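Local atomic coordinates of hydrogenase expression/formation protein HypE (Desulfovibrio vulgaris subsp. vulgaris, PDB entry 2Z1U), a protein that binds ATP and magnesium and, as a member of the HypE family, takes part in the maturation of hydrogenases. Residues 165-170 with 281-286; 203-208 with 272-277; 246-251 with 264-269; 33-38 with 43-48; 177-182 with 259-264. One frame throughout, in Å; residues are numbered along the deposited sequence.

How the contacts relate
Contacts 1, 2, 3 and 5 all fall in the AIR synthase-related C-terminal region, while contact 4 stands apart at the subunit interface, its centre 27 Å or more from the centre of each other contact. Contacts 1 and 2 have centres about 12 Å apart and use neighbouring strands of one sheet, 167-170 and 275-278. Contact 3 touches contact 1 through Ile-170 CG2 and Pro-249 CD, 3.7 Å apart. It joins contact 5, about 11 Å away between centres, through the shared Asp-264 and through Gly-178 N and Ala-269 O at 3.0 Å. Leu-36 of contact 4 touches one bound ATP; in contact 2 the side chain of Leu-274 is about 11 Å from another.

Contact 1: residues 165-170 with 281-286; sequences GDAILI and ERAEAA
Leu-169 reaches from strand 167-170 to the helix carrying Ala-283 and Ala-286, and its atoms come closer to that helix step by step. CB leaves the strand toward the helix but is still too far to touch it. CG stands beside the backbone N, anti to the carbonyl carbon (chi1 -50°), and the second torsion keeps the chain extended, so that CD1 is pushed furthest forward. This methyl does the touching: Leu-169 CD1 lies 3.5 Å from Ala-286 CB. It is also 3.6 Å from Ala-283 O, a van der Waals approach to a backbone carbonyl. The other branch, CD2, stands back on the side of Ala-167. The segments of strand and helix run nearly parallel, at 11°, with their axes 8.9 Å apart at closest approach. The helix belongs to a split beta-alpha-beta unit: strand 275-278, helix 280-291 and strand 300-306 follow in sequence, and 167-170 lies antiparallel between the two strands. Two residues before Leu-169, on the same face of the strand, Ala-167 CB meets Ala-283 CB at 3.6 Å, methyl against methyl. These short side chains allow the CA atoms of Ala-167 and Ala-283 to come within 6.2 Å. Further along the helix, Leu-287 and Leu-290 also touch Leu-169, while Glu-284 forms a salt bridge with Arg-301 of strand 300-306.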
# COMPACT_ATOMS: atom_id res chain seq x y z
N GLY A 165 -21.26 26.55 -15.00
CA GLY A 165 -22.36 26.87 -14.09
C GLY A 165 -22.29 26.19 -12.73
O GLY A 165 -23.06 26.54 -11.83
N ASP A 166 -21.38 25.23 -12.58
CA ASP A 166 -21.17 24.53 -11.30
C ASP A 166 -20.67 25.48 -10.21
O ASP A 166 -19.85 26.37 -10.49
CB ASP A 166 -20.15 23.40 -11.46
CG ASP A 166 -20.73 22.15 -12.10
OD1 ASP A 166 -21.95 22.09 -12.39
OD2 ASP A 166 -19.95 21.20 -12.31
N ALA A 167 -21.16 25.29 -8.99
CA ALA A 167 -20.60 26.00 -7.85
C ALA A 167 -19.36 25.25 -7.35
O ALA A 167 -19.26 24.03 -7.51
CB ALA A 167 -21.64 26.12 -6.75
N ILE A 168 -18.41 25.98 -6.79
CA ILE A 168 -17.23 25.37 -6.17
C ILE A 168 -17.34 25.67 -4.70
O ILE A 168 -17.39 26.84 -4.31
CB ILE A 168 -15.89 25.93 -6.71
CG1 ILE A 168 -15.80 25.80 -8.24
CG2 ILE A 168 -14.70 25.21 -6.06
CD1 ILE A 168 -14.59 26.54 -8.87
N LEU A 169 -17.46 24.60 -3.92
CA LEU A 169 -17.61 24.70 -2.47
C LEU A 169 -16.37 24.16 -1.77
O LEU A 169 -15.71 23.22 -2.23
CB LEU A 169 -18.84 23.90 -1.99
CG LEU A 169 -20.22 24.06 -2.64
CD1 LEU A 169 -21.21 23.15 -1.91
CD2 LEU A 169 -20.70 25.53 -2.62
N ILE A 170 -16.05 24.79 -0.65
CA ILE A 170 -14.99 24.30 0.23
C ILE A 170 -15.60 23.91 1.56
O ILE A 170 -16.57 24.55 2.02
CB ILE A 170 -13.86 25.36 0.39
CG1 ILE A 170 -12.56 24.71 0.83
CG2 ILE A 170 -14.31 26.50 1.34
CD1 ILE A 170 -11.90 23.78 -0.21
N GLU A 281 -28.11 24.51 -8.57
CA GLU A 281 -29.37 24.34 -7.82
C GLU A 281 -29.26 23.38 -6.63
O GLU A 281 -30.16 23.32 -5.78
CB GLU A 281 -30.56 24.00 -8.75
CG GLU A 281 -30.79 22.51 -9.05
CD GLU A 281 -29.99 22.01 -10.24
OE1 GLU A 281 -29.17 22.79 -10.81
OE2 GLU A 281 -30.18 20.84 -10.62
N ARG A 282 -28.15 22.65 -6.56
CA ARG A 282 -27.85 21.78 -5.42
C ARG A 282 -26.83 22.39 -4.46
O ARG A 282 -26.56 21.81 -3.41
CB ARG A 282 -27.34 20.43 -5.92
CG ARG A 282 -28.39 19.34 -6.00
CD ARG A 282 -28.90 19.12 -7.41
NE ARG A 282 -28.94 17.70 -7.73
CZ ARG A 282 -29.99 16.90 -7.55
NH1 ARG A 282 -31.12 17.39 -7.05
NH2 ARG A 282 -29.91 15.62 -7.86
N ALA A 283 -26.28 23.55 -4.83
CA ALA A 283 -25.15 24.16 -4.11
C ALA A 283 -25.45 24.51 -2.66
O ALA A 283 -24.65 24.26 -1.76
CB ALA A 283 -24.65 25.40 -4.86
N GLU A 284 -26.63 25.08 -2.46
CA GLU A 284 -27.11 25.49 -1.15
C GLU A 284 -27.31 24.28 -0.21
O GLU A 284 -26.82 24.29 0.93
CB GLU A 284 -28.40 26.30 -1.33
CG GLU A 284 -28.46 27.60 -0.55
CD GLU A 284 -27.22 28.46 -0.67
OE1 GLU A 284 -26.90 28.92 -1.79
OE2 GLU A 284 -26.57 28.69 0.36
N ALA A 285 -27.98 23.24 -0.70
CA ALA A 285 -28.15 21.99 0.06
C ALA A 285 -26.80 21.34 0.41
O ALA A 285 -26.59 20.93 1.55
CB ALA A 285 -29.07 21.02 -0.68
N ALA A 286 -25.87 21.28 -0.55
CA ALA A 286 -24.54 20.72 -0.30
C ALA A 286 -23.79 21.51 0.77
O ALA A 286 -23.17 20.93 1.67
CB ALA A 286 -23.70 20.66 -1.60

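Contact 2: residues 203-208 with 272-277; sequences RVVEKL and GKLICI
Lys-273 NZ is gripped twice, by a salt bridge to Asp-197 OD2 and a hydrogen bond to Ser-173 O, just ahead of the residues that meet helix 202-212. Next in the chain, Leu-274 N bonds to Ser-171 OG, and a backbone bond between Cys-276 and Leu-169 ties strand 275-278 to its neighbour 167-170. The contact with the helix is made by side chains alone. Leu-274 CG sits between its backbone N and carbonyl carbon (chi1 62°), the crowded position, and from there CD2 touches Val-205 CG2 at 3.7 Å. The Val-205 methyl involved is the one beside the backbone N, and the two side chains cross obliquely. One helical turn on, Leu-208 CD1 approaches Cys-276 SG at 4.2 Å, a looser apolar contact. The CA atoms of the two pairs are almost equally spaced, 9.3 Å for Val-205 with Leu-274 and 9.2 Å for Leu-208 with Cys-276. Helix 202-212 therefore lies against one face of the C-terminal sheet of this AIR synthase-related fold. On that face Leu-208 also touches Ala-286 and Val-289 of helix 280-291, so the two helices touch each other, while Val-205 and Cys-276 share Leu-218 of strand 217-219. Ile-275 and Ile-277, from the other side of the strand, touch helix 225-237. The side chain of Leu-274 is about 5 Å from that of Asp-220, a magnesium ligand, and about 9 Å from a bound magnesium ion.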
# COMPACT_ATOMS: atom_id res chain seq x y z
N ARG A 203 -18.26 10.37 6.14
CA ARG A 203 -19.66 10.58 6.56
C ARG A 203 -20.29 11.82 5.86
O ARG A 203 -21.42 11.74 5.40
CB ARG A 203 -19.77 10.65 8.08
CG ARG A 203 -19.39 9.29 8.75
CD ARG A 203 -19.34 9.36 10.26
NE ARG A 203 -18.65 8.17 10.79
CZ ARG A 203 -19.25 7.06 11.21
NH1 ARG A 203 -20.58 6.95 11.21
NH2 ARG A 203 -18.52 6.04 11.67
N VAL A 204 -19.56 12.93 5.78
CA VAL A 204 -20.06 14.09 5.01
C VAL A 204 -20.27 13.72 3.53
O VAL A 204 -21.28 14.10 2.95
CB VAL A 204 -19.11 15.35 5.06
CG1 VAL A 204 -19.91 16.65 4.75
CG2 VAL A 204 -18.53 15.49 6.42
N VAL A 205 -19.32 12.99 2.94
CA VAL A 205 -19.42 12.57 1.53
C VAL A 205 -20.62 11.66 1.28
O VAL A 205 -21.35 11.85 0.32
CB VAL A 205 -18.12 11.89 1.00
CG1 VAL A 205 -18.33 11.30 -0.40
CG2 VAL A 205 -16.96 12.89 0.94
N GLU A 206 -20.83 10.67 2.16
CA GLU A 206 -21.99 9.79 2.03
C GLU A 206 -23.30 10.61 1.97
O GLU A 206 -24.13 10.40 1.07
CB GLU A 206 -22.00 8.71 3.13
CG GLU A 206 -23.26 7.82 3.09
CD GLU A 206 -23.08 6.46 3.74
OE1 GLU A 206 -21.95 5.93 3.72
OE2 GLU A 206 -24.07 5.91 4.26
N LYS A 207 -23.46 11.56 2.90
CA LYS A 207 -24.68 12.38 2.93
C LYS A 207 -24.79 13.28 1.69
O LYS A 207 -25.88 13.47 1.17
CB LYS A 207 -24.80 13.21 4.20
CG LYS A 207 -26.20 13.80 4.37
CD LYS A 207 -26.35 14.62 5.64
CE LYS A 207 -27.83 14.89 5.90
NZ LYS A 207 -28.03 15.66 7.15
N LEU A 208 -23.66 13.81 1.23
CA LEU A 208 -23.65 14.62 0.01
C LEU A 208 -24.16 13.82 -1.18
O LEU A 208 -25.04 14.26 -1.91
CB LEU A 208 -22.23 15.11 -0.31
CG LEU A 208 -21.67 16.30 0.46
CD1 LEU A 208 -20.23 16.55 0.01
CD2 LEU A 208 -22.54 17.57 0.27
N GLY A 272 -7.89 17.52 6.22
CA GLY A 272 -9.26 17.29 6.71
C GLY A 272 -10.28 18.12 5.97
O GLY A 272 -11.27 18.55 6.56
N LYS A 273 -10.04 18.32 4.68
CA LYS A 273 -10.83 19.28 3.86
C LYS A 273 -11.17 18.66 2.51
O LYS A 273 -10.43 17.81 2.01
CB LYS A 273 -9.99 20.56 3.57
CG LYS A 273 -9.61 21.34 4.81
CD LYS A 273 -10.83 22.03 5.42
CE LYS A 273 -10.70 22.17 6.92
NZ LYS A 273 -9.31 22.57 7.31
N LEU A 274 -12.27 19.10 1.90
CA LEU A 274 -12.55 18.71 0.52
C LEU A 274 -13.08 19.89 -0.29
O LEU A 274 -13.60 20.86 0.26
CB LEU A 274 -13.55 17.54 0.45
CG LEU A 274 -14.98 17.68 1.02
CD1 LEU A 274 -15.96 18.47 0.12
CD2 LEU A 274 -15.56 16.29 1.31
N ILE A 275 -12.94 19.77 -1.60
CA ILE A 275 -13.59 20.62 -2.56
C ILE A 275 -14.77 19.84 -3.13
O ILE A 275 -14.63 18.66 -3.46
CB ILE A 275 -12.62 21.03 -3.72
CG1 ILE A 275 -11.55 21.98 -3.19
CG2 ILE A 275 -13.35 21.70 -4.89
CD1 ILE A 275 -10.14 21.46 -3.31
N CYS A 276 -15.91 20.50 -3.24
CA CYS A 276 -17.09 19.89 -3.81
C CYS A 276 -17.62 20.75 -4.95
O CYS A 276 -17.94 21.93 -4.76
CB CYS A 276 -18.16 19.68 -2.73
SG CYS A 276 -19.78 19.13 -3.32
N ILE A 277 -17.71 20.16 -6.13
CA ILE A 277 -18.21 20.86 -7.32
C ILE A 277 -19.47 20.14 -7.81
O ILE A 277 -19.48 18.90 -7.90
CB ILE A 277 -17.11 20.97 -8.41
CG1 ILE A 277 -15.94 21.79 -7.87
CG2 ILE A 277 -17.64 21.63 -9.70
CD1 ILE A 277 -14.65 21.75 -8.69

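Contact 3: residues 246-251 with 264-269; sequences TAVPVR and DPLYLA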
# COMPACT_ATOMS: atom_id res chain seq x y z
N THR A 246 -11.74 36.60 -1.11
CA THR A 246 -12.35 36.92 0.17
C THR A 246 -13.24 35.79 0.69
O THR A 246 -13.49 35.73 1.88
CB THR A 246 -13.18 38.23 0.15
OG1 THR A 246 -14.17 38.19 -0.89
CG2 THR A 246 -12.28 39.46 -0.01
N ALA A 247 -13.70 34.92 -0.21
CA ALA A 247 -14.59 33.80 0.13
C ALA A 247 -13.84 32.54 0.56
O ALA A 247 -14.45 31.64 1.17
CB ALA A 247 -15.55 33.50 -1.03
N VAL A 248 -12.54 32.46 0.25
CA VAL A 248 -11.71 31.32 0.69
C VAL A 248 -11.37 31.54 2.17
O VAL A 248 -10.74 32.53 2.50
CB VAL A 248 -10.42 31.14 -0.15
CG1 VAL A 248 -9.67 29.86 0.26
CG2 VAL A 248 -10.75 31.10 -1.63
N PRO A 249 -11.85 30.63 3.06
CA PRO A 249 -11.62 30.82 4.49
C PRO A 249 -10.19 30.45 4.90
O PRO A 249 -9.68 29.40 4.54
CB PRO A 249 -12.65 29.86 5.15
CG PRO A 249 -12.84 28.77 4.15
CD PRO A 249 -12.59 29.40 2.77
N VAL A 250 -9.54 31.35 5.61
CA VAL A 250 -8.19 31.13 6.13
C VAL A 250 -8.22 31.84 7.47
O VAL A 250 -8.55 33.03 7.53
CB VAL A 250 -7.06 31.76 5.21
CG1 VAL A 250 -5.66 31.48 5.79
CG2 VAL A 250 -7.10 31.22 3.78
N ARG A 251 -7.95 31.10 8.54
CA ARG A 251 -7.99 31.63 9.91
C ARG A 251 -6.98 32.76 10.03
O ARG A 251 -5.89 32.66 9.47
CB ARG A 251 -7.64 30.53 10.92
CG ARG A 251 -8.67 29.44 11.03
CD ARG A 251 -8.15 28.26 11.86
NE ARG A 251 -9.19 27.83 12.78
CZ ARG A 251 -10.08 26.87 12.54
NH1 ARG A 251 -10.04 26.17 11.41
NH2 ARG A 251 -10.99 26.59 13.47
N ASP A 264 2.13 30.58 1.34
CA ASP A 264 0.84 30.92 0.75
C ASP A 264 -0.18 29.86 1.17
O ASP A 264 -0.05 28.70 0.79
CB ASP A 264 0.99 30.99 -0.78
CG ASP A 264 -0.25 31.53 -1.48
OD1 ASP A 264 -0.08 32.11 -2.57
OD2 ASP A 264 -1.38 31.39 -0.96
N PRO A 265 -1.19 30.26 1.97
CA PRO A 265 -2.17 29.29 2.49
C PRO A 265 -2.95 28.56 1.39
O PRO A 265 -3.49 27.48 1.63
CB PRO A 265 -3.12 30.17 3.33
CG PRO A 265 -2.90 31.58 2.84
CD PRO A 265 -1.46 31.64 2.44
N LEU A 266 -3.01 29.14 0.19
CA LEU A 266 -3.71 28.49 -0.92
C LEU A 266 -2.95 27.32 -1.57
O LEU A 266 -3.51 26.61 -2.40
CB LEU A 266 -4.07 29.52 -2.00
CG LEU A 266 -4.79 30.81 -1.57
CD1 LEU A 266 -4.87 31.75 -2.77
CD2 LEU A 266 -6.16 30.51 -0.97
N TYR A 267 -1.68 27.17 -1.20
CA TYR A 267 -0.82 26.11 -1.75
C TYR A 267 -0.34 25.14 -0.69
O TYR A 267 0.42 24.21 -0.99
CB TYR A 267 0.39 26.71 -2.47
CG TYR A 267 0.06 27.40 -3.77
CD1 TYR A 267 -0.43 28.70 -3.78
CD2 TYR A 267 0.19 26.73 -4.98
CE1 TYR A 267 -0.75 29.36 -5.00
CE2 TYR A 267 -0.12 27.37 -6.20
CZ TYR A 267 -0.60 28.67 -6.20
OH TYR A 267 -0.90 29.29 -7.41
N LEU A 268 -0.76 25.35 0.56
CA LEU A 268 -0.36 24.48 1.67
C LEU A 268 -1.32 23.30 1.80
O LEU A 268 -2.53 23.46 1.65
CB LEU A 268 -0.32 25.25 2.99
CG LEU A 268 0.88 26.15 3.25
CD1 LEU A 268 0.70 26.85 4.59
CD2 LEU A 268 2.21 25.37 3.20
N ALA A 269 -0.74 22.13 2.09
CA ALA A 269 -1.48 20.90 2.17
C ALA A 269 -2.50 20.97 3.30
O ALA A 269 -2.23 21.52 4.37
CB ALA A 269 -0.52 19.72 2.41
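Val-248 and Val-250 both hold CG1 anti to the backbone N (chi1 -174° and -179°); in Val-248 this is the methyl that touches segment 264-269, and in Val-250 it is the nearer of two. On the opposing side, the first torsion of Leu-266 puts CG beside the backbone N, and CD2 at the end of the chain comes up to Val-248, although CB does not point at it. Val-248 CG1 and Leu-266 CD2 meet at 3.8 Å, the two side chains passing at a slant. Val-250 addresses the Pro-265 ring with both branches: CG1 is 3.8 Å from Pro-265 CB, and CG2 is 4.1 Å from the same atom. These two side chains cross at about a right angle. The receiving segment is shaped by a type I beta turn from Asp-264 to Tyr-267, in which Tyr-267 N bonds to Asp-264 O at 3.0 Å. An Asx turn is superimposed on it, Leu-266 N donating to Asp-264 OD2 at 3.0 Å with an angle of 155° at the hydrogen. The donor arrives on the anti side of the carboxylate, tilted from its plane. Asp-264 OD1 is engaged by Arg-329 in a salt bridge. The two segments flank helix 252-260, for which Arg-251 is the N-cap residue; Val-250 touches its Arg-255 and Pro-265 its Cys-258, while Val-248 reaches Leu-226 of helix 225-237.

Contact 4: residues 33-38 with 43-48; sequences NPILGT and ARLDLT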
# COMPACT_ATOMS: atom_id res chain seq x y z
N ASN A 33 -10.16 -7.12 14.75
CA ASN A 33 -11.28 -7.58 13.93
C ASN A 33 -10.99 -8.98 13.38
O ASN A 33 -9.82 -9.35 13.23
CB ASN A 33 -11.62 -6.57 12.81
CG ASN A 33 -10.56 -6.51 11.72
OD1 ASN A 33 -10.60 -7.29 10.77
ND2 ASN A 33 -9.62 -5.58 11.83
N PRO A 34 -12.04 -9.77 13.10
CA PRO A 34 -11.82 -11.18 12.75
C PRO A 34 -11.34 -11.41 11.32
O PRO A 34 -10.90 -12.51 11.00
CB PRO A 34 -13.20 -11.83 12.96
CG PRO A 34 -14.17 -10.73 12.75
CD PRO A 34 -13.48 -9.42 13.09
N ILE A 35 -11.41 -10.37 10.49
CA ILE A 35 -10.83 -10.44 9.14
C ILE A 35 -9.31 -10.40 9.22
O ILE A 35 -8.66 -11.31 8.71
CB ILE A 35 -11.36 -9.37 8.17
CG1 ILE A 35 -12.90 -9.46 8.08
CG2 ILE A 35 -10.71 -9.52 6.80
CD1 ILE A 35 -13.54 -8.43 7.13
N LEU A 36 -8.75 -9.36 9.83
CA LEU A 36 -7.32 -9.32 10.18
C LEU A 36 -6.85 -10.53 11.02
O LEU A 36 -5.76 -11.08 10.79
CB LEU A 36 -6.99 -8.03 10.96
CG LEU A 36 -5.52 -7.81 11.31
CD1 LEU A 36 -4.63 -7.87 10.05
CD2 LEU A 36 -5.32 -6.52 12.07
N GLY A 37 -7.67 -10.92 12.00
CA GLY A 37 -7.31 -11.97 12.98
C GLY A 37 -6.94 -13.29 12.31
O GLY A 37 -6.22 -14.11 12.85
N THR A 38 -7.44 -13.47 11.10
CA THR A 38 -7.18 -14.65 10.31
C THR A 38 -5.65 -14.89 10.07
O THR A 38 -5.19 -16.04 10.01
CB THR A 38 -7.99 -14.50 9.00
OG1 THR A 38 -8.62 -15.73 8.67
CG2 THR A 38 -7.16 -14.00 7.88
N ALA A 43 -6.38 -10.90 3.19
CA ALA A 43 -7.65 -10.78 3.88
C ALA A 43 -8.79 -11.14 2.92
O ALA A 43 -8.78 -10.75 1.75
CB ALA A 43 -7.82 -9.35 4.39
N ARG A 44 -9.78 -11.88 3.42
CA ARG A 44 -11.00 -12.18 2.68
C ARG A 44 -12.02 -11.09 2.92
O ARG A 44 -12.33 -10.75 4.07
CB ARG A 44 -11.61 -13.54 3.08
CG ARG A 44 -12.92 -13.83 2.36
CD ARG A 44 -13.79 -14.80 3.12
NE ARG A 44 -15.20 -14.66 2.74
CZ ARG A 44 -15.84 -15.48 1.91
NH1 ARG A 44 -15.20 -16.53 1.39
NH2 ARG A 44 -17.11 -15.27 1.62
N LEU A 45 -12.54 -10.54 1.82
CA LEU A 45 -13.44 -9.40 1.83
C LEU A 45 -14.74 -9.70 1.08
O LEU A 45 -14.72 -10.22 -0.04
CB LEU A 45 -12.73 -8.20 1.19
CG LEU A 45 -11.93 -7.17 1.99
CD1 LEU A 45 -11.28 -7.66 3.28
CD2 LEU A 45 -10.94 -6.45 1.11
N ASP A 46 -15.88 -9.39 1.69
CA ASP A 46 -17.16 -9.49 0.99
C ASP A 46 -17.65 -8.13 0.59
O ASP A 46 -18.22 -7.42 1.42
CB ASP A 46 -18.21 -10.17 1.87
CG ASP A 46 -17.94 -11.61 2.07
OD1 ASP A 46 -17.78 -12.33 1.06
OD2 ASP A 46 -17.88 -12.03 3.25
N LEU A 47 -17.47 -7.76 -0.68
CA LEU A 47 -17.82 -6.40 -1.13
C LEU A 47 -18.75 -6.29 -2.35
O LEU A 47 -18.71 -7.13 -3.26
CB LEU A 47 -16.54 -5.58 -1.36
CG LEU A 47 -15.74 -5.13 -0.14
CD1 LEU A 47 -14.36 -4.62 -0.58
CD2 LEU A 47 -16.48 -4.04 0.62
N THR A 48 -19.57 -5.24 -2.37
CA THR A 48 -20.53 -5.04 -3.47
C THR A 48 -20.02 -4.24 -4.68
O THR A 48 -20.04 -2.99 -4.69
CB THR A 48 -21.90 -4.48 -2.96
OG1 THR A 48 -22.33 -5.22 -1.81
CG2 THR A 48 -22.99 -4.60 -4.06
O HOH W 1 -9.75 -12.76 6.25
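Apolar contact across the segments centres on one methyl, CG2 of Ile-35, which touches Ala-43 CB at 3.8 Å and Leu-45 CD1 at 4.0 Å. CG2, anti to the backbone N, is the branch that faces the strand, where it also comes within 3.4 Å of Arg-44 O, a van der Waals approach. Water provides the polar link: one molecule donates to Ile-35 O at 3.1 Å and accepts from Arg-44 N at 3.0 Å. The N-terminus of the short, weakly bonded helix is capped by Asn-33: Leu-36 N bonds to Asn-33 OD1 at 2.9 Å and nearly straight (169°), the donor standing above the carbonyl plane; a weak second bond comes from Ile-35 N. Charge is paired along the strand, Arg-44 NH2 forming a salt bridge with Asp-46 OD1 at 3.1 Å, though its hydrogen bond is weak in angle (125°). Beyond the contact, Ala-43, Leu-45 and Asp-46 pair in an antiparallel ladder with a strand of the second subunit, so a sheet continues through the interface, as in the dimeric beta barrel of the PurM-like family. Leu-36 touches ATP, and Ala-43 packs on Thr-127, an ATP-binding residue, placing the contact beside the nucleotide site.

Contact 5: residues 177-182 with 259-264; sequences HGLTIL and SFLGLD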
# COMPACT_ATOMS: atom_id res chain seq x y z
N HIS A 177 -3.08 22.51 8.27
CA HIS A 177 -2.16 21.40 8.37
C HIS A 177 -0.72 21.78 7.98
O HIS A 177 0.22 21.55 8.74
CB HIS A 177 -2.59 20.22 7.51
CG HIS A 177 -1.65 19.06 7.59
ND1 HIS A 177 -1.68 18.15 8.63
CD2 HIS A 177 -0.63 18.67 6.79
CE1 HIS A 177 -0.73 17.24 8.45
NE2 HIS A 177 -0.08 17.54 7.35
N GLY A 178 -0.57 22.33 6.77
CA GLY A 178 0.74 22.72 6.26
C GLY A 178 1.48 23.67 7.19
O GLY A 178 2.66 23.48 7.45
N LEU A 179 0.78 24.69 7.70
CA LEU A 179 1.37 25.63 8.63
C LEU A 179 1.84 24.95 9.91
O LEU A 179 2.95 25.19 10.37
CB LEU A 179 0.39 26.76 8.98
CG LEU A 179 0.91 28.17 9.28
CD1 LEU A 179 -0.01 28.88 10.26
CD2 LEU A 179 2.36 28.24 9.75
N THR A 180 1.01 24.08 10.48
CA THR A 180 1.39 23.47 11.76
C THR A 180 2.59 22.56 11.69
O THR A 180 3.41 22.60 12.60
CB THR A 180 0.20 22.92 12.63
OG1 THR A 180 0.47 21.59 13.10
CG2 THR A 180 -1.09 22.95 11.89
N ILE A 181 2.73 21.76 10.63
CA ILE A 181 3.91 20.90 10.54
C ILE A 181 5.19 21.74 10.28
O ILE A 181 6.22 21.50 10.90
CB ILE A 181 3.77 19.66 9.58
CG1 ILE A 181 4.21 19.99 8.17
CG2 ILE A 181 2.40 18.97 9.65
CD1 ILE A 181 5.56 19.41 7.91
N LEU A 182 5.09 22.76 9.41
CA LEU A 182 6.20 23.64 9.08
C LEU A 182 6.66 24.50 10.25
O LEU A 182 7.85 24.76 10.40
CB LEU A 182 5.86 24.53 7.87
CG LEU A 182 6.35 24.18 6.45
CD1 LEU A 182 6.93 22.78 6.29
CD2 LEU A 182 5.26 24.45 5.39
N SER A 259 2.26 34.48 6.55
CA SER A 259 2.98 35.67 6.08
C SER A 259 4.32 35.85 6.81
O SER A 259 5.29 36.34 6.22
CB SER A 259 2.09 36.92 6.11
OG SER A 259 1.65 37.26 7.42
N PHE A 260 4.37 35.43 8.07
CA PHE A 260 5.59 35.43 8.87
C PHE A 260 6.63 34.42 8.35
O PHE A 260 7.83 34.63 8.51
CB PHE A 260 5.25 35.14 10.34
CG PHE A 260 6.43 35.17 11.28
CD1 PHE A 260 6.81 36.36 11.90
CD2 PHE A 260 7.13 34.00 11.57
CE1 PHE A 260 7.90 36.39 12.78
CE2 PHE A 260 8.21 34.02 12.45
CZ PHE A 260 8.60 35.22 13.05
N LEU A 261 6.15 33.34 7.73
CA LEU A 261 7.03 32.29 7.20
C LEU A 261 7.18 32.32 5.67
O LEU A 261 7.82 31.43 5.09
CB LEU A 261 6.54 30.90 7.65
CG LEU A 261 6.64 30.55 9.13
CD1 LEU A 261 6.10 29.15 9.38
CD2 LEU A 261 8.07 30.66 9.65
N GLY A 262 6.57 33.31 5.03
CA GLY A 262 6.61 33.47 3.57
C GLY A 262 5.85 32.39 2.81
O GLY A 262 6.19 32.07 1.67
N LEU A 263 4.82 31.84 3.45
CA LEU A 263 4.01 30.77 2.87
C LEU A 263 2.67 31.28 2.33
O LEU A 263 2.13 32.27 2.81
CB LEU A 263 3.76 29.67 3.92
CG LEU A 263 4.94 28.99 4.65
CD1 LEU A 263 4.44 28.13 5.81
CD2 LEU A 263 5.79 28.16 3.69
N ASP A 264 2.13 30.58 1.34
CA ASP A 264 0.84 30.92 0.75
C ASP A 264 -0.18 29.86 1.17
O ASP A 264 -0.05 28.70 0.79
CB ASP A 264 0.99 30.99 -0.78
CG ASP A 264 -0.25 31.53 -1.48
OD1 ASP A 264 -0.08 32.11 -2.57
OD2 ASP A 264 -1.38 31.39 -0.96
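Leu-179 and Leu-263 have CA atoms 8.2 Å apart where helix 176-184 faces the chain leaving helix 252-260, which turns at Gly-262 with positive phi (68°). On one side of that glycine Leu-261 points toward the opposing helix, and on the other Leu-263 does the same, giving two prongs from a short turn. Leu-261 CD1 meets Leu-179 CD2 at 3.9 Å, the side chains passing at a slant. The same Leu-179 methyl, CD2, stands 4.5 Å from Leu-263 CD1, so it lies near both prongs though close to only the first. Leu-263 finds its main partner three residues further along the helix, where Leu-182 CD2 comes within 3.8 Å of Leu-263 CD1. That Leu-182 methyl, CD2, is also 4.1 Å from Leu-263 CD2 and thus faces the fork of the leucine. The rotamer of Leu-182 is unusual (chi1 -100°, chi2 12°), and the detail of this partly exposed side chain is doubtful. Around the four leucines, Val-194 touches Leu-179 and Gln-186 touches Leu-261, while Leu-268 CD2 lies 3.9 Å from Leu-182 CD2. Next to the turn, the ring of Phe-260 meets that of Phe-190 at a steep angle. Between the two segments every contact is methyl to methyl and there is no hydrogen bond, so helix 176-184 and the turn after helix 252-260 are joined by non-directional dispersion and hydrophobic forces.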